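PDB 3QC0: sugar isomerase from Sinorhizobium meliloti, which binds zinc and is probably a sugar isomerase of the xylose isomerase-like TIM-barrel family. Local coordinates for residues V89-V103 with H131-L144. Residues are numbered along the deposited sequence; the frame is centred on the assembly and turned at random.
Sequences VDEAAELGADCLVLV and HARAAGVPLAIEPL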
ATOM      1  N   VAL A  89     -13.814  -8.296  23.290  1.00 13.31           N
ATOM      2  CA  VAL A  89     -14.553  -7.218  23.926  1.00 14.22           C
ATOM      3  C   VAL A  89     -14.581  -7.432  25.429  1.00 14.21           C
ATOM      4  O   VAL A  89     -14.352  -6.490  26.151  1.00 15.09           O
ATOM      5  CB  VAL A  89     -15.983  -7.126  23.390  1.00 13.42           C
ATOM      6  CG1 VAL A  89     -16.893  -6.266  24.317  1.00 15.03           C
ATOM      7  CG2 VAL A  89     -15.974  -6.538  21.943  1.00 13.80           C
ATOM      8  N   ASP A  90     -14.834  -8.663  25.868  1.00 15.14           N
ATOM      9  CA  ASP A  90     -14.879  -8.949  27.308  1.00 15.78           C
ATOM     10  C   ASP A  90     -13.519  -8.631  27.978  1.00 16.70           C
ATOM     11  O   ASP A  90     -13.451  -8.101  29.092  1.00 17.13           O
ATOM     12  CB  ASP A  90     -15.282 -10.394  27.565  1.00 16.25           C
ATOM     13  CG  ASP A  90     -16.694 -10.710  27.144  1.00 16.83           C
ATOM     14  OD1 ASP A  90     -17.500  -9.796  26.778  1.00 17.82           O
ATOM     15  OD2 ASP A  90     -17.021 -11.915  27.178  1.00 20.62           O
ATOM     16  N   GLU A  91     -12.435  -9.009  27.309  1.00 15.99           N
ATOM     17  CA  GLU A  91     -11.085  -8.722  27.752  1.00 17.29           C
ATOM     18  C   GLU A  91     -10.852  -7.211  27.841  1.00 16.68           C
ATOM     19  O   GLU A  91     -10.358  -6.703  28.854  1.00 19.56           O
ATOM     20  CB  GLU A  91     -10.064  -9.399  26.836  1.00 16.90           C
ATOM     21  CG  GLU A  91     -10.155 -10.917  26.796  1.00 18.19           C
ATOM     22  CD  GLU A  91      -9.467 -11.556  25.606  1.00 21.69           C
ATOM     23  OE1 GLU A  91      -8.554 -10.916  25.052  1.00 20.81           O
ATOM     24  OE2 GLU A  91      -9.871 -12.701  25.228  1.00 24.30           O
ATOM     25  N   ALA A  92     -11.210  -6.482  26.786  1.00 17.03           N
ATOM     26  CA  ALA A  92     -11.060  -5.050  26.774  1.00 17.31           C
ATOM     27  C   ALA A  92     -11.817  -4.397  27.915  1.00 18.59           C
ATOM     28  O   ALA A  92     -11.322  -3.454  28.532  1.00 19.87           O
ATOM     29  CB  ALA A  92     -11.509  -4.432  25.388  1.00 16.74           C
ATOM     30  N   ALA A  93     -13.033  -4.866  28.141  1.00 18.52           N
ATOM     31  CA  ALA A  93     -13.888  -4.319  29.224  1.00 19.73           C
ATOM     32  C   ALA A  93     -13.232  -4.549  30.577  1.00 20.95           C
ATOM     33  O   ALA A  93     -13.160  -3.620  31.375  1.00 22.54           O
ATOM     34  CB  ALA A  93     -15.254  -4.951  29.163  1.00 18.93           C
ATOM     35  N   GLU A  94     -12.715  -5.748  30.804  1.00 21.55           N
ATOM     36  CA  GLU A  94     -12.049  -6.076  32.082  0.54 22.64           C
ATOM     37  C   GLU A  94     -10.861  -5.159  32.340  1.00 23.43           C
ATOM     38  O   GLU A  94     -10.594  -4.737  33.480  1.00 24.39           O
ATOM     39  CB  GLU A  94     -11.575  -7.520  32.085  0.54 23.55           C
ATOM     40  CG  GLU A  94     -10.743  -7.918  33.319  0.54 25.63           C
ATOM     41  CD  GLU A  94     -11.517  -7.755  34.636  0.54 28.66           C
ATOM     42  OE1 GLU A  94     -12.732  -8.002  34.656  0.54 28.25           O
ATOM     43  OE2 GLU A  94     -10.891  -7.375  35.639  0.54 30.53           O
ATOM     44  N   LEU A  95     -10.107  -4.850  31.281  1.00 21.77           N
ATOM     45  CA  LEU A  95      -8.926  -4.022  31.389  1.00 22.58           C
ATOM     46  C   LEU A  95      -9.198  -2.506  31.305  1.00 22.64           C
ATOM     47  O   LEU A  95      -8.265  -1.704  31.372  1.00 24.82           O
ATOM     48  CB  LEU A  95      -7.901  -4.445  30.345  1.00 22.54           C
ATOM     49  CG  LEU A  95      -7.469  -5.910  30.373  1.00 22.89           C
ATOM     50  CD1 LEU A  95      -6.573  -6.229  29.159  1.00 24.99           C
ATOM     51  CD2 LEU A  95      -6.772  -6.230  31.725  1.00 25.41           C
ATOM     52  N   GLY A  96     -10.457  -2.114  31.110  1.00 22.05           N
ATOM     53  CA  GLY A  96     -10.821  -0.717  30.941  1.00 22.02           C
ATOM     54  C   GLY A  96     -10.245  -0.056  29.700  1.00 21.81           C
ATOM     55  O   GLY A  96     -10.015   1.144  29.692  1.00 23.13           O
ATOM     56  N   ALA A  97     -10.028  -0.856  28.662  1.00 20.51           N
ATOM     57  CA  ALA A  97      -9.435  -0.320  27.427  1.00 19.80           C
ATOM     58  C   ALA A  97     -10.297   0.777  26.759  1.00 19.53           C
ATOM     59  O   ALA A  97     -11.525   0.668  26.677  1.00 20.03           O
ATOM     60  CB  ALA A  97      -9.155  -1.444  26.411  1.00 19.69           C
ATOM     61  N   ASP A  98      -9.638   1.819  26.260  1.00 19.29           N
ATOM     62  CA  ASP A  98     -10.334   2.902  25.589  1.00 18.93           C
ATOM     63  C   ASP A  98     -10.979   2.448  24.265  1.00 18.24           C
ATOM     64  O   ASP A  98     -11.933   3.063  23.793  1.00 18.76           O
ATOM     65  CB  ASP A  98      -9.373   4.050  25.300  1.00 19.89           C
ATOM     66  CG  ASP A  98      -8.965   4.806  26.560  1.00 21.30           C
ATOM     67  OD1 ASP A  98      -9.540   4.543  27.638  1.00 23.56           O
ATOM     68  OD2 ASP A  98      -8.083   5.688  26.462  1.00 25.63           O
ATOM     69  N   CYS A  99     -10.420   1.404  23.656  1.00 17.75           N
ATOM     70  CA  CYS A  99     -11.045   0.781  22.508  1.00 16.72           C
ATOM     71  C   CYS A  99     -10.478  -0.610  22.325  1.00 15.96           C
ATOM     72  O   CYS A  99      -9.407  -0.949  22.896  1.00 16.18           O
ATOM     73  CB  CYS A  99     -10.827   1.595  21.187  1.00 16.46           C
ATOM     74  SG  CYS A  99      -9.116   1.695  20.642  1.00 18.12           S
ATOM     75  N   LEU A 100     -11.196  -1.406  21.520  1.00 15.41           N
ATOM     76  CA  LEU A 100     -10.677  -2.660  20.972  1.00 13.84           C
ATOM     77  C   LEU A 100     -10.306  -2.382  19.523  1.00 14.60           C
ATOM     78  O   LEU A 100     -11.171  -1.989  18.742  1.00 14.65           O
ATOM     79  CB  LEU A 100     -11.751  -3.735  21.015  1.00 14.44           C
ATOM     80  CG  LEU A 100     -11.357  -5.076  20.388  1.00 12.38           C
ATOM     81  CD1 LEU A 100     -10.177  -5.732  21.075  1.00 12.85           C
ATOM     82  CD2 LEU A 100     -12.548  -6.045  20.261  1.00 13.21           C
ATOM     83  N   VAL A 101      -9.036  -2.569  19.206  1.00 14.75           N
ATOM     84  CA  VAL A 101      -8.563  -2.373  17.844  1.00 14.14           C
ATOM     85  C   VAL A 101      -8.991  -3.560  16.976  1.00 13.65           C
ATOM     86  O   VAL A 101      -8.878  -4.698  17.398  1.00 13.68           O
ATOM     87  CB  VAL A 101      -7.031  -2.194  17.836  1.00 15.28           C
ATOM     88  CG1 VAL A 101      -6.501  -2.122  16.406  1.00 18.64           C
ATOM     89  CG2 VAL A 101      -6.635  -0.919  18.618  1.00 17.61           C
ATOM     90  N   LEU A 102      -9.492  -3.286  15.766  1.00 12.56           N
ATOM     91  CA  LEU A 102      -9.943  -4.318  14.867  1.00 11.93           C
ATOM     92  C   LEU A 102      -9.062  -4.330  13.612  1.00 11.88           C
ATOM     93  O   LEU A 102      -9.003  -3.331  12.871  1.00 13.17           O
ATOM     94  CB  LEU A 102     -11.408  -4.159  14.432  1.00 12.44           C
ATOM     95  CG  LEU A 102     -12.457  -4.088  15.562  1.00 11.42           C
ATOM     96  CD1 LEU A 102     -13.843  -3.885  14.897  1.00 15.04           C
ATOM     97  CD2 LEU A 102     -12.420  -5.337  16.437  1.00 13.43           C
ATOM     98  N   VAL A 103      -8.397  -5.450  13.406  1.00 11.77           N
ATOM     99  CA  VAL A 103      -7.602  -5.741  12.210  1.00 12.43           C
ATOM    100  C   VAL A 103      -8.450  -6.671  11.365  1.00 12.47           C
ATOM    101  O   VAL A 103      -8.739  -7.785  11.774  1.00 12.62           O
ATOM    102  CB  VAL A 103      -6.265  -6.371  12.603  1.00 12.71           C
ATOM    103  CG1 VAL A 103      -5.489  -6.809  11.354  1.00 14.10           C
ATOM    104  CG2 VAL A 103      -5.401  -5.394  13.393  1.00 14.60           C
ATOM    105  N   HIS A 131     -22.649  -6.457  21.396  1.00 14.24           N
ATOM    106  CA  HIS A 131     -21.860  -6.919  22.516  1.00 13.40           C
ATOM    107  C   HIS A 131     -20.916  -5.842  23.012  1.00 14.74           C
ATOM    108  O   HIS A 131     -20.776  -5.609  24.203  1.00 16.14           O
ATOM    109  CB  HIS A 131     -21.114  -8.174  22.111  1.00 13.49           C
ATOM    110  CG  HIS A 131     -20.573  -8.929  23.267  1.00 13.89           C
ATOM    111  ND1 HIS A 131     -21.317  -9.856  23.940  1.00 14.80           N
ATOM    112  CD2 HIS A 131     -19.348  -8.927  23.842  1.00 14.20           C
ATOM    113  CE1 HIS A 131     -20.579 -10.379  24.909  1.00 13.67           C
ATOM    114  NE2 HIS A 131     -19.387  -9.815  24.887  1.00 15.84           N
ATOM    115  N   ALA A 132     -20.273  -5.150  22.073  0.50 14.41           N
ATOM    116  CA  ALA A 132     -19.355  -4.087  22.409  0.50 14.79           C
ATOM    117  C   ALA A 132     -20.077  -2.919  23.088  0.50 15.85           C
ATOM    118  O   ALA A 132     -19.596  -2.368  24.076  0.50 16.90           O
ATOM    119  CB  ALA A 132     -18.602  -3.603  21.129  0.50 14.10           C
ATOM    120  N   ARG A 133     -21.211  -2.518  22.532  1.00 16.83           N
ATOM    121  CA  ARG A 133     -21.975  -1.397  23.101  0.50 17.75           C
ATOM    122  C   ARG A 133     -22.456  -1.730  24.513  1.00 18.45           C
ATOM    123  O   ARG A 133     -22.315  -0.903  25.408  1.00 19.94           O
ATOM    124  CB  ARG A 133     -23.111  -1.025  22.165  0.50 18.26           C
ATOM    125  CG  ARG A 133     -22.638  -0.289  20.899  0.50 19.95           C
ATOM    126  CD  ARG A 133     -23.805   0.066  19.926  0.50 24.74           C
ATOM    127  NE  ARG A 133     -24.410   1.370  20.182  0.50 26.72           N
ATOM    128  CZ  ARG A 133     -25.672   1.682  19.888  0.50 29.78           C
ATOM    129  NH1 ARG A 133     -26.492   0.778  19.368  0.50 30.17           N
ATOM    130  NH2 ARG A 133     -26.129   2.894  20.138  0.50 31.58           N
ATOM    131  N   ALA A 134     -22.925  -2.951  24.729  1.00 18.15           N
ATOM    132  CA  ALA A 134     -23.374  -3.385  26.070  1.00 18.65           C
ATOM    133  C   ALA A 134     -22.223  -3.393  27.072  1.00 19.06           C
ATOM    134  O   ALA A 134     -22.433  -3.099  28.260  1.00 20.71           O
ATOM    135  CB  ALA A 134     -24.035  -4.760  25.969  1.00 19.17           C
ATOM    136  N   ALA A 135     -21.006  -3.726  26.619  1.00 18.65           N
ATOM    137  CA  ALA A 135     -19.813  -3.750  27.450  1.00 18.37           C
ATOM    138  C   ALA A 135     -19.171  -2.399  27.677  1.00 20.09           C
ATOM    139  O   ALA A 135     -18.264  -2.279  28.510  1.00 21.57           O
ATOM    140  CB  ALA A 135     -18.746  -4.780  26.870  1.00 18.59           C
ATOM    141  N   GLY A 136     -19.608  -1.379  26.932  1.00 19.40           N
ATOM    142  CA  GLY A 136     -18.951  -0.080  26.977  1.00 20.59           C
ATOM    143  C   GLY A 136     -17.578  -0.032  26.302  1.00 20.11           C
ATOM    144  O   GLY A 136     -16.742   0.787  26.682  1.00 22.47           O
ATOM    145  N   VAL A 137     -17.374  -0.854  25.273  1.00 18.17           N
ATOM    146  CA  VAL A 137     -16.070  -0.953  24.598  1.00 16.95           C
ATOM    147  C   VAL A 137     -16.206  -0.397  23.155  1.00 16.68           C
ATOM    148  O   VAL A 137     -16.797  -1.051  22.285  1.00 16.26           O
ATOM    149  CB  VAL A 137     -15.544  -2.387  24.563  1.00 16.21           C
ATOM    150  CG1 VAL A 137     -14.197  -2.473  23.761  1.00 15.61           C
ATOM    151  CG2 VAL A 137     -15.356  -2.966  25.977  1.00 16.51           C
ATOM    152  N   PRO A 138     -15.655   0.805  22.908  1.00 16.89           N
ATOM    153  CA  PRO A 138     -15.629   1.314  21.512  1.00 15.73           C
ATOM    154  C   PRO A 138     -14.841   0.383  20.617  1.00 15.37           C
ATOM    155  O   PRO A 138     -13.812  -0.134  21.047  1.00 14.68           O
ATOM    156  CB  PRO A 138     -14.924   2.661  21.645  1.00 16.66           C
ATOM    157  CG  PRO A 138     -15.247   3.067  23.117  1.00 17.18           C
ATOM    158  CD  PRO A 138     -15.069   1.781  23.853  1.00 17.84           C
ATOM    159  N   LEU A 139     -15.358   0.156  19.412  1.00 13.45           N
ATOM    160  CA  LEU A 139     -14.635  -0.648  18.423  1.00 12.90           C
ATOM    161  C   LEU A 139     -13.888   0.306  17.515  1.00 13.98           C
ATOM    162  O   LEU A 139     -14.500   1.181  16.918  1.00 14.56           O
ATOM    163  CB  LEU A 139     -15.604  -1.502  17.604  1.00 12.80           C
ATOM    164  CG  LEU A 139     -16.396  -2.552  18.414  1.00 13.00           C
ATOM    165  CD1 LEU A 139     -17.335  -3.377  17.492  1.00 14.11           C
ATOM    166  CD2 LEU A 139     -15.469  -3.473  19.265  1.00 13.83           C
ATOM    167  N   ALA A 140     -12.587   0.105  17.363  1.00 13.53           N
ATOM    168  CA  ALA A 140     -11.751   0.964  16.526  1.00 13.72           C
ATOM    169  C   ALA A 140     -11.298   0.191  15.311  1.00 13.45           C
ATOM    170  O   ALA A 140     -10.388  -0.637  15.404  1.00 13.83           O
ATOM    171  CB  ALA A 140     -10.522   1.483  17.322  1.00 13.71           C
ATOM    172  N   ILE A 141     -11.924   0.461  14.169  1.00 12.98           N
ATOM    173  CA  ILE A 141     -11.454  -0.094  12.895  1.00 12.28           C
ATOM    174  C   ILE A 141     -10.124   0.559  12.575  1.00 12.11           C
ATOM    175  O   ILE A 141     -10.028   1.798  12.469  1.00 13.77           O
ATOM    176  CB  ILE A 141     -12.453   0.197  11.756  1.00 12.93           C
ATOM    177  CG1 ILE A 141     -13.856  -0.350  12.046  1.00 13.03           C
ATOM    178  CG2 ILE A 141     -11.901  -0.337  10.400  1.00 13.61           C
ATOM    179  CD1 ILE A 141     -14.921   0.063  11.010  1.00 14.30           C
ATOM    180  N   GLU A 142      -9.114  -0.277  12.397  0.61 12.31           N
ATOM    181  CA  GLU A 142      -7.768   0.208  12.041  0.61 12.75           C
ATOM    182  C   GLU A 142      -7.566  -0.051  10.543  0.61 12.24           C
ATOM    183  O   GLU A 142      -7.365  -1.182  10.138  0.61 11.85           O
ATOM    184  CB  GLU A 142      -6.689  -0.497  12.858  0.61 13.06           C
ATOM    185  CG  GLU A 142      -5.336   0.198  12.737  0.61 13.33           C
ATOM    186  CD  GLU A 142      -4.208  -0.537  13.409  0.61 15.86           C
ATOM    187  OE1 GLU A 142      -4.340  -1.748  13.594  0.61 16.52           O
ATOM    188  OE2 GLU A 142      -3.211   0.131  13.733  0.61 14.58           O
ATOM    189  N   PRO A 143      -7.702   0.991   9.706  1.00 12.46           N
ATOM    190  CA  PRO A 143      -7.274   0.725   8.304  1.00 11.42           C
ATOM    191  C   PRO A 143      -5.799   0.334   8.318  1.00 11.74           C
ATOM    192  O   PRO A 143      -5.000   0.963   9.026  1.00 12.66           O
ATOM    193  CB  PRO A 143      -7.529   2.058   7.589  1.00 11.91           C
ATOM    194  CG  PRO A 143      -7.535   3.090   8.682  1.00 13.66           C
ATOM    195  CD  PRO A 143      -8.107   2.382   9.907  1.00 13.58           C
ATOM    196  N   LEU A 144      -5.462  -0.682   7.534  1.00 11.63           N
ATOM    197  CA  LEU A 144      -4.122  -1.231   7.480  1.00 10.55           C
ATOM    198  C   LEU A 144      -3.510  -0.886   6.130  1.00 10.24           C
ATOM    199  O   LEU A 144      -4.201  -0.709   5.129  1.00 12.04           O
ATOM    200  CB  LEU A 144      -4.089  -2.746   7.684  1.00 12.27           C
ATOM    201  CG  LEU A 144      -3.485  -3.204   9.026  1.00 12.50           C
ATOM    202  CD1 LEU A 144      -4.330  -2.771  10.244  1.00 15.29           C
ATOM    203  CD2 LEU A 144      -3.205  -4.704   8.966  1.00 12.99           C
TER
HETATM  204  O   HOH W   1      -8.849  -3.344  10.028  1.00 16.77           O
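Leu-102 O is gripped twice: Glu-142 N donates to it at 3.1 Å, and so does a water that also donates to Glu-142 O. This joins neighbouring parallel strands 100-103 and 139-141 of the TIM barrel, linked by the beta-alpha-beta crossover through helix 114-135. Upstream, Leu-100 N donates a hydrogen bond to Pro-138 O at 2.9 Å, Ala-140 N donates one to Leu-100 O, and Leu-102 N one to Ala-140 O. Glu-142 binds the zinc ion through OE2, together with Asp-177, His-204 and Glu-248. Its extended chain, with CG anti to the backbone N (chi1 -167°), runs beside Val-103 and brings OE1 to 3.6 Å from Val-101 CG1.

On the outer face, Leu-100 and Leu-139 lie side by side. Helix segments 89-94 and 131-135 run nearly parallel, 15° apart. Val-137 packs against helix 89-94: CG1 meets Ala-92 CB and Leu-100 CB, while CG2 meets Ala-93 CB. His-131 NE2 donates to the syn side of Asp-90 OD1 at 2.7 Å, 27° out of the carboxylate plane, while OD1 sits near the ring plane; Asp-90 OD2 has a salt bridge with Arg-87. A leucine in place of His-131 has no N-H for Asp-90 OD1, and the carboxylate would probably turn more freely, held from its OD2 side by Arg-87. Next to that bond packing is tight, with Val-89 CG1 only 3.5 Å from Ala-135 CB.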